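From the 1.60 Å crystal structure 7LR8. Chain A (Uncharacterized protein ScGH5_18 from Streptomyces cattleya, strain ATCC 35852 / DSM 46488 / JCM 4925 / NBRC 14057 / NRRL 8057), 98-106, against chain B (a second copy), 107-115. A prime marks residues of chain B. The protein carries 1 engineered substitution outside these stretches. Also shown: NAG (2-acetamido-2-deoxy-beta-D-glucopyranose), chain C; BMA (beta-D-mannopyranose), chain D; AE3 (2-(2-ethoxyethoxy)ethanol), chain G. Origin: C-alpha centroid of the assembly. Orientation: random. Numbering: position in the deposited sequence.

Chain A 98-106: GHLSSFDFL
Chain B (107-115) PAWTTTWHR

A tight β-hairpin of chain A packs against a compact, turn-rich loop of chain B, joined by two side-chain hydrogen bonds, a parallel-plane aromatic stack, a small apolar patch and one bridging water.

Strands 99-100 and 103-104 pair antiparallel around a type I′ turn from Leu100 to Phe103, whose inner residues take positive phi: Ser101 at 59/41 and Ser102 at 94/-11. Leu100 N to Phe103 O (2.9 Å) and Phe103 N to Leu100 O (3.0 Å) close the turn; Gly98 N to Phe105 O (2.8 Å) and Phe105 N to Gly98 O (2.6 Å) continue the ladder. Gly98 follows a cis peptide and sits at 86/-145, a positive phi that favours glycine.

The chain B stretch opens with a 3-10 segment, 108-110, held by Thr110′ N to Pro107′ O at 2.9 Å. Thr111′ is extended (-130/166), Thr112′ takes the unusual 38/-107, and the chain turns again, with His114′ N bonded to Thr111′ O at 2.7 Å. The register sets Asp104 CA 5.8 Å from Ala108′ CA and Ser102 CA 6.5 Å from Trp113′ CA, so the chain B stretch runs in the opposite sense past residues 102 to 104.

Asp104 (chi1 m) is the polar hub. Its CB points toward chain B, and OD2 accepts a short hydrogen bond from Thr112′ OG1 at 2.6 Å, with Thr112′ in p. The other carboxylate oxygen, OD1, receives His99 ND1 at 2.8 Å and a nearly straight 167°. His99 (chi1 t, chi2 82°) is thereby oriented from across the hairpin, leaving NE2 2.8 Å from NAG O3 in a hydrogen bond that either atom could donate.

His114′ (m, chi2 -95°) is used on both edge and face. NE2 donates to Ser102 OG at 2.9 Å, close to the ring plane, and that hydroxyl, with Ser102 in p, in turn donates a hydrogen bond to Ser101 O at 2.6 Å. One face of the imidazole lies on the Phe103 ring (m, chi2 -85°) in an offset stack, planes 2° apart and centroids 4.0 Å; the opposite face meets the ligand AE3, His114′ CE1 lying 3.7 Å from AE3 C3.

Ala108′ fits its methyl against the hairpin. The methyl points toward it, with CB 3.2 Å from Asp104 O and 3.6 Å from Phe105 CE1. Phe105 (m, chi2 -82°) sends its CB away, yet its ring end comes back to this methyl. Nearby, Phe103 CE1 rests 3.9 Å from Trp109′ CB.

Water 1 ties the backbones together: it accepts from Asp104 N at 2.9 Å and donates to Ala108′ O at 2.9 Å and Thr111′ O at 3.0 Å, satisfying three polar groups that do not bond directly.

Trp113′ (m, chi2 104°) flanks the turn, its CB 3.3 Å from Ser102 O. The five-membered ring of its indole meets the His99 ring obliquely, centroids 5.1 Å apart and planes at 71°, while one indole face carries the sugar's acetyl methyl, CD2 of Trp113′ to NAG C8 at 3.4 Å.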

# COMPACT_ATOMS: atom_id res chain seq x y z
N GLY A 98 -2.93 -3.17 -8.05
CA GLY A 98 -1.99 -3.56 -9.08
C GLY A 98 -1.37 -2.29 -9.64
O GLY A 98 -1.19 -1.31 -8.91
N HIS A 99 -1.08 -2.29 -10.93
CA HIS A 99 -0.35 -1.18 -11.53
C HIS A 99 -1.28 -0.25 -12.30
O HIS A 99 -2.03 -0.70 -13.17
CB HIS A 99 0.74 -1.67 -12.47
CG HIS A 99 1.56 -0.55 -13.02
ND1 HIS A 99 2.60 0.01 -12.31
CD2 HIS A 99 1.45 0.17 -14.16
CE1 HIS A 99 3.11 1.01 -13.01
NE2 HIS A 99 2.43 1.13 -14.13
N LEU A 100 -1.21 1.05 -11.99
CA LEU A 100 -1.90 2.07 -12.78
C LEU A 100 -0.99 3.29 -12.95
O LEU A 100 -0.65 3.95 -11.96
CB LEU A 100 -3.21 2.48 -12.13
CG LEU A 100 -4.33 1.42 -12.15
CD1 LEU A 100 -5.36 1.75 -11.09
CD2 LEU A 100 -4.98 1.36 -13.54
N SER A 101 -0.60 3.57 -14.20
CA SER A 101 -0.06 4.88 -14.59
C SER A 101 1.19 5.26 -13.80
O SER A 101 1.35 6.41 -13.38
CB SER A 101 -1.13 5.97 -14.43
OG SER A 101 -2.32 5.62 -15.10
N SER A 102 2.08 4.28 -13.59
CA SER A 102 3.40 4.35 -12.95
C SER A 102 3.36 4.00 -11.48
O SER A 102 4.42 3.84 -10.88
CB SER A 102 4.11 5.71 -13.12
OG SER A 102 3.63 6.67 -12.17
N PHE A 103 2.19 3.89 -10.86
CA PHE A 103 2.05 3.59 -9.44
C PHE A 103 1.64 2.14 -9.24
O PHE A 103 0.78 1.62 -9.95
CB PHE A 103 1.01 4.50 -8.79
CG PHE A 103 1.36 5.95 -8.80
CD1 PHE A 103 2.16 6.50 -7.81
CD2 PHE A 103 0.90 6.78 -9.82
CE1 PHE A 103 2.50 7.85 -7.82
CE2 PHE A 103 1.23 8.12 -9.84
CZ PHE A 103 2.02 8.66 -8.84
N ASP A 104 2.24 1.50 -8.24
CA ASP A 104 1.87 0.15 -7.84
C ASP A 104 0.99 0.26 -6.60
O ASP A 104 1.41 0.87 -5.61
CB ASP A 104 3.10 -0.71 -7.52
CG ASP A 104 3.89 -1.13 -8.76
OD1 ASP A 104 3.33 -1.21 -9.88
OD2 ASP A 104 5.09 -1.42 -8.58
N PHE A 105 -0.20 -0.35 -6.65
CA PHE A 105 -1.13 -0.40 -5.52
C PHE A 105 -1.15 -1.83 -4.99
O PHE A 105 -1.88 -2.69 -5.51
CB PHE A 105 -2.50 0.11 -5.94
CG PHE A 105 -2.46 1.55 -6.38
CD1 PHE A 105 -2.49 2.56 -5.43
CD2 PHE A 105 -2.32 1.89 -7.72
CE1 PHE A 105 -2.42 3.89 -5.80
CE2 PHE A 105 -2.25 3.24 -8.10
CZ PHE A 105 -2.29 4.24 -7.13
N LEU A 106 -0.35 -2.08 -3.96
CA LEU A 106 -0.15 -3.41 -3.44
C LEU A 106 -0.70 -3.49 -2.02
O LEU A 106 -0.42 -2.60 -1.20
CB LEU A 106 1.33 -3.77 -3.46
CG LEU A 106 1.93 -3.96 -4.85
CD1 LEU A 106 3.45 -3.97 -4.80
CD2 LEU A 106 1.39 -5.24 -5.50
N PRO B 107 2.41 4.45 1.24
CA PRO B 107 1.72 5.01 0.08
C PRO B 107 2.40 4.59 -1.22
O PRO B 107 3.62 4.41 -1.28
CB PRO B 107 1.81 6.52 0.30
CG PRO B 107 2.11 6.69 1.78
CD PRO B 107 2.95 5.49 2.13
N ALA B 108 1.59 4.45 -2.27
CA ALA B 108 2.12 4.03 -3.56
C ALA B 108 3.18 4.99 -4.07
O ALA B 108 4.08 4.58 -4.82
CB ALA B 108 0.98 3.91 -4.57
N TRP B 109 3.13 6.24 -3.65
CA TRP B 109 4.07 7.25 -4.12
C TRP B 109 5.38 7.23 -3.35
O TRP B 109 6.23 8.10 -3.58
CB TRP B 109 3.43 8.63 -4.07
CG TRP B 109 2.73 9.00 -2.79
CD1 TRP B 109 1.42 8.76 -2.47
CD2 TRP B 109 3.28 9.73 -1.68
NE1 TRP B 109 1.13 9.30 -1.22
CE2 TRP B 109 2.26 9.89 -0.72
CE3 TRP B 109 4.55 10.28 -1.42
CZ2 TRP B 109 2.46 10.56 0.50
CZ3 TRP B 109 4.75 10.96 -0.22
CH2 TRP B 109 3.71 11.08 0.73
N THR B 110 5.57 6.26 -2.46
CA THR B 110 6.85 6.05 -1.80
C THR B 110 7.55 4.75 -2.21
O THR B 110 8.65 4.49 -1.71
CB THR B 110 6.69 6.05 -0.26
OG1 THR B 110 5.99 4.87 0.17
CG2 THR B 110 5.92 7.28 0.21
N THR B 111 6.95 3.93 -3.07
CA THR B 111 7.43 2.56 -3.26
C THR B 111 7.62 2.25 -4.75
O THR B 111 7.14 2.98 -5.63
CB THR B 111 6.47 1.55 -2.61
OG1 THR B 111 7.12 0.28 -2.45
CG2 THR B 111 5.22 1.37 -3.44
N THR B 112 8.33 1.13 -4.99
CA THR B 112 8.73 0.57 -6.29
C THR B 112 9.11 1.64 -7.31
O THR B 112 10.19 2.22 -7.20
CB THR B 112 7.65 -0.37 -6.86
OG1 THR B 112 6.43 0.32 -7.10
CG2 THR B 112 7.37 -1.51 -5.87
N TRP B 113 8.26 1.89 -8.31
CA TRP B 113 8.61 2.88 -9.33
C TRP B 113 8.84 4.27 -8.74
O TRP B 113 9.53 5.09 -9.37
CB TRP B 113 7.52 2.98 -10.40
CG TRP B 113 7.24 1.70 -11.11
CD1 TRP B 113 6.16 0.88 -10.92
CD2 TRP B 113 8.04 1.09 -12.12
NE1 TRP B 113 6.23 -0.20 -11.77
CE2 TRP B 113 7.38 -0.10 -12.51
CE3 TRP B 113 9.24 1.43 -12.75
CZ2 TRP B 113 7.89 -0.94 -13.50
CZ3 TRP B 113 9.74 0.59 -13.73
CH2 TRP B 113 9.07 -0.58 -14.09
N HIS B 114 8.26 4.55 -7.58
CA HIS B 114 8.41 5.81 -6.88
C HIS B 114 9.19 5.65 -5.58
O HIS B 114 9.05 6.47 -4.67
CB HIS B 114 7.03 6.41 -6.60
CG HIS B 114 6.27 6.75 -7.84
ND1 HIS B 114 6.28 8.01 -8.39
CD2 HIS B 114 5.51 5.99 -8.67
CE1 HIS B 114 5.55 8.03 -9.49
NE2 HIS B 114 5.07 6.81 -9.69
N ARG B 115 10.01 4.61 -5.46
CA ARG B 115 10.71 4.38 -4.20
C ARG B 115 11.56 5.58 -3.83
O ARG B 115 12.48 5.95 -4.57
CB ARG B 115 11.57 3.13 -4.29
CG ARG B 115 12.28 2.78 -3.00
CD ARG B 115 11.30 2.40 -1.88
NE ARG B 115 11.98 2.08 -0.63
CZ ARG B 115 12.35 0.86 -0.28
NH1 ARG B 115 12.13 -0.17 -1.09
NH2 ARG B 115 12.96 0.66 0.89
C1 NAG C . 4.69 1.00 -18.98
C2 NAG C . 4.08 1.85 -17.86
C3 NAG C . 2.61 1.44 -17.61
C4 NAG C . 1.82 1.41 -18.92
C5 NAG C . 2.57 0.52 -19.92
C6 NAG C . 1.92 0.41 -21.28
C7 NAG C . 5.22 2.69 -15.84
C8 NAG C . 6.04 2.30 -14.64
N2 NAG C . 4.86 1.68 -16.64
O1 NAG C . 5.98 1.43 -19.26
O3 NAG C . 2.00 2.31 -16.66
O4 NAG C . 0.50 0.93 -18.65
O5 NAG C . 3.87 1.08 -20.14
O6 NAG C . 2.64 -0.48 -22.13
O7 NAG C . 4.89 3.85 -16.05
C1 BMA D . -0.59 1.43 -19.49
C2 BMA D . -1.89 1.59 -18.64
C3 BMA D . -1.63 2.63 -17.55
C4 BMA D . -0.84 3.87 -18.12
C5 BMA D . -0.83 3.89 -19.65
C6 BMA D . -0.01 5.02 -20.25
O2 BMA D . -2.26 0.35 -18.01
O3 BMA D . -0.92 2.03 -16.50
O4 BMA D . -1.49 5.06 -17.67
O5 BMA D . -0.22 2.66 -20.17
O6 BMA D . 1.32 4.91 -19.77
C1 AE3 G . 10.84 9.55 -11.34
C2 AE3 G . 9.39 9.09 -11.48
O2 AE3 G . 9.39 7.82 -12.06
C3 AE3 G . 8.22 7.07 -11.88
C4 AE3 G . 8.32 5.85 -12.79
O3 AE3 G . 7.86 6.19 -14.06
C5 AE3 G . 8.40 5.41 -15.09
C6 AE3 G . 7.58 5.59 -16.37
O4 AE3 G . 7.96 6.76 -17.04
O HOH W 1 4.53 2.80 -7.00